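Local atomic coordinates of periplasmic solute binding protein (Candidatus liberibacter, PDB entry 4CL2), a protein that binds manganese and zinc ions in the periplasm and probably delivers them for uptake into the cell. Residues A[12-17]-A[119-124]; A[19-24]-A[141-146]. All coordinates share one frame; numbering follows the deposited sequence.

Interaction 1: A[12-17]-A[119-124]; sequences SIIGDI and ENIRKA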
loop_
_atom_site.group_PDB
_atom_site.type_symbol
_atom_site.label_atom_id
_atom_site.label_comp_id
_atom_site.label_asym_id
_atom_site.label_seq_id
_atom_site.Cartn_x
_atom_site.Cartn_y
_atom_site.Cartn_z
ATOM N N SER A 12 -2.960 7.847 -4.023
ATOM C CA SER A 12 -2.238 8.767 -3.136
ATOM C C SER A 12 -0.887 8.269 -2.710
ATOM O O SER A 12 0.064 9.044 -2.603
ATOM C CB SER A 12 -3.092 9.081 -1.877
ATOM O OG SER A 12 -3.532 7.895 -1.185
ATOM N N ILE A 13 -0.760 6.985 -2.442
ATOM C CA ILE A 13 0.504 6.468 -1.956
ATOM C C ILE A 13 1.589 6.647 -3.008
ATOM O O ILE A 13 2.698 7.107 -2.694
ATOM C CB ILE A 13 0.398 5.032 -1.521
ATOM C CG1 ILE A 13 -0.530 4.992 -0.266
ATOM C CG2 ILE A 13 1.787 4.400 -1.326
ATOM C CD1 ILE A 13 -0.637 3.576 0.309
ATOM N N ILE A 14 1.292 6.303 -4.244
ATOM C CA ILE A 14 2.284 6.497 -5.314
ATOM C C ILE A 14 2.593 7.954 -5.597
ATOM O O ILE A 14 3.750 8.347 -5.775
ATOM C CB ILE A 14 1.853 5.724 -6.588
ATOM C CG1 ILE A 14 1.808 4.213 -6.290
ATOM C CG2 ILE A 14 2.748 6.027 -7.778
ATOM C CD1 ILE A 14 1.294 3.373 -7.461
ATOM N N GLY A 15 1.573 8.814 -5.529
ATOM C CA GLY A 15 1.798 10.228 -5.656
ATOM C C GLY A 15 2.760 10.782 -4.650
ATOM O O GLY A 15 3.655 11.602 -4.987
ATOM N N ASP A 16 2.625 10.356 -3.394
ATOM C CA ASP A 16 3.491 10.861 -2.339
ATOM C C ASP A 16 4.937 10.354 -2.492
ATOM O O ASP A 16 5.925 11.110 -2.297
ATOM C CB ASP A 16 2.936 10.477 -0.959
ATOM C CG ASP A 16 3.800 11.001 0.145
ATOM O OD1 ASP A 16 3.792 12.218 0.417
ATOM O OD2 ASP A 16 4.549 10.194 0.723
ATOM N N ILE A 17 5.086 9.090 -2.892
ATOM C CA ILE A 17 6.437 8.539 -3.155
ATOM C C ILE A 17 7.089 9.334 -4.254
ATOM O O ILE A 17 8.238 9.785 -4.163
ATOM C CB ILE A 17 6.350 7.057 -3.542
ATOM C CG1 ILE A 17 5.959 6.229 -2.330
ATOM C CG2 ILE A 17 7.735 6.571 -4.037
ATOM C CD1 ILE A 17 5.478 4.856 -2.702
ATOM N N GLU A 119 12.803 2.772 -6.469
ATOM C CA GLU A 119 13.739 2.513 -7.559
ATOM C C GLU A 119 13.025 2.576 -8.898
ATOM O O GLU A 119 13.542 3.164 -9.866
ATOM C CB GLU A 119 14.473 1.185 -7.356
ATOM C CG GLU A 119 15.245 0.765 -8.583
ATOM C CD GLU A 119 16.322 1.734 -9.022
ATOM O OE1 GLU A 119 16.685 2.671 -8.245
ATOM O OE2 GLU A 119 16.778 1.600 -10.181
ATOM N N ASN A 120 11.846 1.934 -8.997
ATOM C CA ASN A 120 11.164 1.934 -10.289
ATOM C C ASN A 120 10.713 3.340 -10.638
ATOM O O ASN A 120 10.686 3.709 -11.841
ATOM C CB ASN A 120 9.941 0.992 -10.228
ATOM C CG ASN A 120 10.364 -0.452 -10.325
ATOM O OD1 ASN A 120 11.407 -0.738 -10.899
ATOM N ND2 ASN A 120 9.613 -1.354 -9.745
ATOM N N ILE A 121 10.333 4.135 -9.652
ATOM C CA ILE A 121 9.867 5.498 -9.933
ATOM C C ILE A 121 11.082 6.380 -10.315
ATOM O O ILE A 121 11.013 7.192 -11.252
ATOM C CB ILE A 121 9.027 6.076 -8.774
ATOM C CG1 ILE A 121 7.694 5.328 -8.711
ATOM C CG2 ILE A 121 8.733 7.580 -8.973
ATOM C CD1 ILE A 121 6.921 5.550 -7.438
ATOM N N ARG A 122 12.168 6.239 -9.573
ATOM C CA ARG A 122 13.428 6.927 -9.929
ATOM C C ARG A 122 13.816 6.642 -11.392
ATOM O O ARG A 122 14.118 7.558 -12.183
ATOM C CB ARG A 122 14.568 6.533 -8.999
ATOM C CG ARG A 122 15.872 7.228 -9.354
ATOM C CD ARG A 122 17.084 6.422 -8.946
ATOM N NE ARG A 122 17.167 5.141 -9.701
ATOM C CZ ARG A 122 17.483 5.033 -10.981
ATOM N NH1 ARG A 122 17.802 6.076 -11.707
ATOM N NH2 ARG A 122 17.488 3.849 -11.566
ATOM N N LYS A 123 13.781 5.357 -11.765
ATOM C CA LYS A 123 14.139 4.954 -13.111
ATOM C C LYS A 123 13.233 5.578 -14.143
ATOM O O LYS A 123 13.705 6.078 -15.169
ATOM C CB LYS A 123 14.125 3.401 -13.170
ATOM C CG LYS A 123 14.589 2.895 -14.517
ATOM C CD LYS A 123 14.610 1.356 -14.586
ATOM C CE LYS A 123 14.608 0.586 -13.291
ATOM N NZ LYS A 123 14.445 -0.880 -13.629
ATOM N N ALA A 124 11.921 5.566 -13.879
ATOM C CA ALA A 124 10.983 6.152 -14.834
ATOM C C ALA A 124 11.121 7.671 -14.968
ATOM O O ALA A 124 11.062 8.218 -16.071
ATOM C CB ALA A 124 9.562 5.743 -14.448
#
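Ile17 and Ile121 meet methyl to methyl where helices 12-22 and 111-128 meet over the parallel sheet of the N-terminal lobe. Helix 12-22 is the connection of a beta-alpha-beta crossover between strands 6-9 and 27-30. The two isoleucine side chains cross at about a right angle. Ile121 reaches out with its long branch, and its CD1 lies 3.6 Å from CG2 of Ile17. The branch extends because CG1 of Ile121 stands beside the backbone N (chi1 -70°) and CD1 continues away from the backbone (chi2 166°). Ile17 has much the same torsions but answers with its short branch. Its CG2 is anti to the backbone N and faces the other helix. Ile14, one turn earlier, adds a looser touch, with its CG2 4.2 Å from CD1 of Ile121. One methyl group of Ile121 therefore meets both isoleucines. No hydrogen bond crosses the contact. The three side chains are buried, and the seam is purely apolar. Leu58 of strand 56-59 touches both Ile14 and Ile121, so the isoleucine cluster also rests on the sheet. The side chain of Ile14 is about 13 Å from the bound manganese, so this contact is not part of the metal site. On helix 111-128, Glu119 and Arg122 form a salt bridge along the helix. Arg122 grips the carboxylate side-on. Both oxygens lie in the guanidinium plane and are met on their syn sides, but the nitrogens lie some 30° out of the carboxylate plane. Arg122 NH2 is 2.7 Å from Glu119 OE2, and Arg122 NE is 2.9 Å from Glu119 OE1.

Interaction 2: A[19-24]-A[141-146]; sequences QNIAKD and REYSEK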
loop_
_atom_site.group_PDB
_atom_site.type_symbol
_atom_site.label_atom_id
_atom_site.label_comp_id
_atom_site.label_asym_id
_atom_site.label_seq_id
_atom_site.Cartn_x
_atom_site.Cartn_y
_atom_site.Cartn_z
ATOM N N GLN A 19 6.481 12.418 -5.312
ATOM C CA GLN A 19 6.824 13.755 -4.848
ATOM C C GLN A 19 8.111 13.768 -4.089
ATOM O O GLN A 19 8.877 14.712 -4.205
ATOM C CB GLN A 19 5.696 14.325 -3.989
ATOM C CG GLN A 19 5.921 15.728 -3.453
ATOM C CD GLN A 19 6.058 16.790 -4.548
ATOM O OE1 GLN A 19 5.523 16.673 -5.644
ATOM N NE2 GLN A 19 6.817 17.822 -4.249
ATOM N N ASN A 20 8.394 12.727 -3.319
ATOM C CA ASN A 20 9.651 12.725 -2.585
ATOM C C ASN A 20 10.872 12.488 -3.453
ATOM O O ASN A 20 11.991 12.901 -3.117
ATOM C CB ASN A 20 9.597 11.679 -1.496
ATOM C CG ASN A 20 8.899 12.197 -0.281
ATOM O OD1 ASN A 20 9.468 12.957 0.525
ATOM N ND2 ASN A 20 7.636 11.870 -0.162
ATOM N N ILE A 21 10.684 11.825 -4.591
ATOM C CA ILE A 21 11.790 11.600 -5.507
ATOM C C ILE A 21 11.975 12.807 -6.433
ATOM O O ILE A 21 13.093 13.170 -6.753
ATOM C CB ILE A 21 11.608 10.275 -6.267
ATOM C CG1 ILE A 21 11.513 9.056 -5.284
ATOM C CG2 ILE A 21 12.695 10.042 -7.297
ATOM C CD1 ILE A 21 10.750 7.914 -5.880
ATOM N N ALA A 22 10.878 13.418 -6.883
ATOM C CA ALA A 22 10.983 14.469 -7.867
ATOM C C ALA A 22 11.163 15.848 -7.263
ATOM O O ALA A 22 11.761 16.708 -7.880
ATOM C CB ALA A 22 9.759 14.457 -8.717
ATOM N N LYS A 23 10.692 16.064 -6.047
ATOM C CA LYS A 23 10.790 17.352 -5.365
ATOM C C LYS A 23 10.532 18.540 -6.252
ATOM O O LYS A 23 11.343 19.466 -6.328
ATOM C CB LYS A 23 12.121 17.526 -4.726
ATOM C CG LYS A 23 12.373 16.513 -3.679
ATOM C CD LYS A 23 13.716 16.799 -3.080
ATOM C CE LYS A 23 13.755 16.330 -1.648
ATOM N NZ LYS A 23 14.710 17.212 -0.923
ATOM N N ASP A 24 9.423 18.519 -6.923
ATOM C CA ASP A 24 9.122 19.757 -7.757
ATOM C C ASP A 24 9.907 19.953 -9.064
ATOM O O ASP A 24 9.627 20.945 -9.789
ATOM C CB ASP A 24 9.159 21.073 -6.959
ATOM C CG ASP A 24 8.203 21.079 -5.766
ATOM O OD1 ASP A 24 7.075 20.534 -5.838
ATOM O OD2 ASP A 24 8.579 21.668 -4.744
ATOM N N ARG A 141 17.913 8.179 -3.147
ATOM C CA ARG A 141 18.725 7.610 -2.052
ATOM C C ARG A 141 18.314 8.245 -0.708
ATOM O O ARG A 141 18.097 7.563 0.259
ATOM C CB ARG A 141 20.189 7.739 -2.304
ATOM C CG ARG A 141 21.078 7.218 -1.166
ATOM C CD ARG A 141 21.421 8.296 -0.119
ATOM N NE ARG A 141 22.229 9.289 -0.701
ATOM C CZ ARG A 141 22.555 10.441 -0.099
ATOM N NH1 ARG A 141 22.065 10.694 1.122
ATOM N NH2 ARG A 141 23.272 11.298 -0.708
ATOM N N GLU A 142 18.203 9.572 -0.683
ATOM C CA GLU A 142 17.756 10.240 0.541
ATOM C C GLU A 142 16.464 9.710 1.032
ATOM O O GLU A 142 16.260 9.517 2.239
ATOM C CB GLU A 142 17.679 11.764 0.367
ATOM C CG GLU A 142 19.064 12.400 0.304
ATOM C CD GLU A 142 19.045 13.914 0.156
ATOM O OE1 GLU A 142 17.989 14.469 -0.253
ATOM O OE2 GLU A 142 20.113 14.511 0.393
ATOM N N TYR A 143 15.492 9.561 0.144
ATOM C CA TYR A 143 14.183 9.116 0.578
ATOM C C TYR A 143 14.166 7.626 1.034
ATOM O O TYR A 143 13.518 7.260 2.042
ATOM C CB TYR A 143 13.181 9.355 -0.540
ATOM C CG TYR A 143 11.762 8.981 -0.207
ATOM C CD1 TYR A 143 11.107 9.541 0.894
ATOM C CD2 TYR A 143 11.049 8.145 -1.007
ATOM C CE1 TYR A 143 9.746 9.222 1.165
ATOM C CE2 TYR A 143 9.736 7.824 -0.738
ATOM C CZ TYR A 143 9.089 8.355 0.362
ATOM O OH TYR A 143 7.758 8.086 0.609
ATOM N N SER A 144 14.891 6.765 0.297
ATOM C CA SER A 144 15.044 5.386 0.699
ATOM C C SER A 144 15.631 5.296 2.141
ATOM O O SER A 144 15.170 4.535 2.961
ATOM C CB SER A 144 16.001 4.700 -0.303
ATOM O OG SER A 144 15.395 4.561 -1.578
ATOM N N GLU A 145 16.639 6.122 2.429
ATOM C CA GLU A 145 17.251 6.168 3.725
ATOM C C GLU A 145 16.320 6.699 4.784
ATOM O O GLU A 145 16.300 6.180 5.890
ATOM C CB GLU A 145 18.574 6.971 3.733
ATOM C CG GLU A 145 19.690 6.409 2.863
ATOM C CD GLU A 145 19.881 4.886 2.931
ATOM O OE1 GLU A 145 19.941 4.341 4.068
ATOM O OE2 GLU A 145 19.983 4.262 1.822
ATOM N N LYS A 146 15.541 7.717 4.454
ATOM C CA LYS A 146 14.563 8.201 5.422
ATOM C C LYS A 146 13.545 7.117 5.823
ATOM O O LYS A 146 13.228 6.979 6.991
ATOM C CB LYS A 146 13.838 9.412 4.820
ATOM C CG LYS A 146 13.020 10.200 5.809
ATOM C CD LYS A 146 12.412 11.443 5.141
ATOM C CE LYS A 146 11.676 12.330 6.153
ATOM N NZ LYS A 146 11.181 13.495 5.355
HETATM O O HOH W 1 10.105 12.614 3.276
#
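Asn20 lies flat over one face of the Tyr143 ring, and this pair buries most of the surface of the contact. The CB of Asn20 sits over the ring centre, 3.5 Å from the centroid and 9° off the normal. This is a CH-pi contact. The amide continues over the CE1 side of the ring, where Asn20 CG is 3.4 Å from Tyr143 CE1. Amide and ring planes are 3° apart, so the two flat groups are stacked. Tyr143 holds its CG anti to the backbone N (chi1 -178°), which carries the ring across to helix 12-22. The Asn20 amide is also fixed from its own helix, because ND2 donates to the backbone O of Asp16, one turn earlier. That bond probably helps to hold the amide parallel to the ring. Asn20 OD1 accepts a hydrogen bond from a water at 2.8 Å. The same water sits near Lys146 NZ, but that link is doubtful, as the lysine has two conformers and the distance is very short. Ile21 adds a looser apolar touch, its CG1 4.4 Å from Tyr143 CD2 and oblique to the ring. At the exposed end, Lys23 NZ and Glu142 OE1 are 4.3 Å apart, too far for a salt bridge. Lys23 is the first residue to leave helical geometry, with positive phi, so helix 12-22 ends here. Asn139 ND2 binds the backbone O of Ile21 at that end. The contact docks the first helix of the N-terminal lobe on helix 133-158, the long helix that bridges the two lobes in metal-binding proteins of the solute-binding protein 9 family.

How the interactions relate
The centres of interactions 1 and 2 are 9 Å apart, and both use helix 12-22. This helix lies against both helix 111-128 and helix 133-158, and residues of each contact touch the other. Those two helices follow each other in the chain. The segments alternate in sequence: 12-17, 19-24, 119-124, 141-146. Ile121 CG2 lies 3.7 Å from Ile21 CD1, and Tyr143 OH lies 3.9 Å from Ile17 CG1. Three helices thus pack together, apolar toward the sheet and more polar around Asn20. Interaction 1 is the more deeply buried and lies nearer the sheet. Together the contacts tie the N-terminal lobe to the helix that runs on to the other lobe.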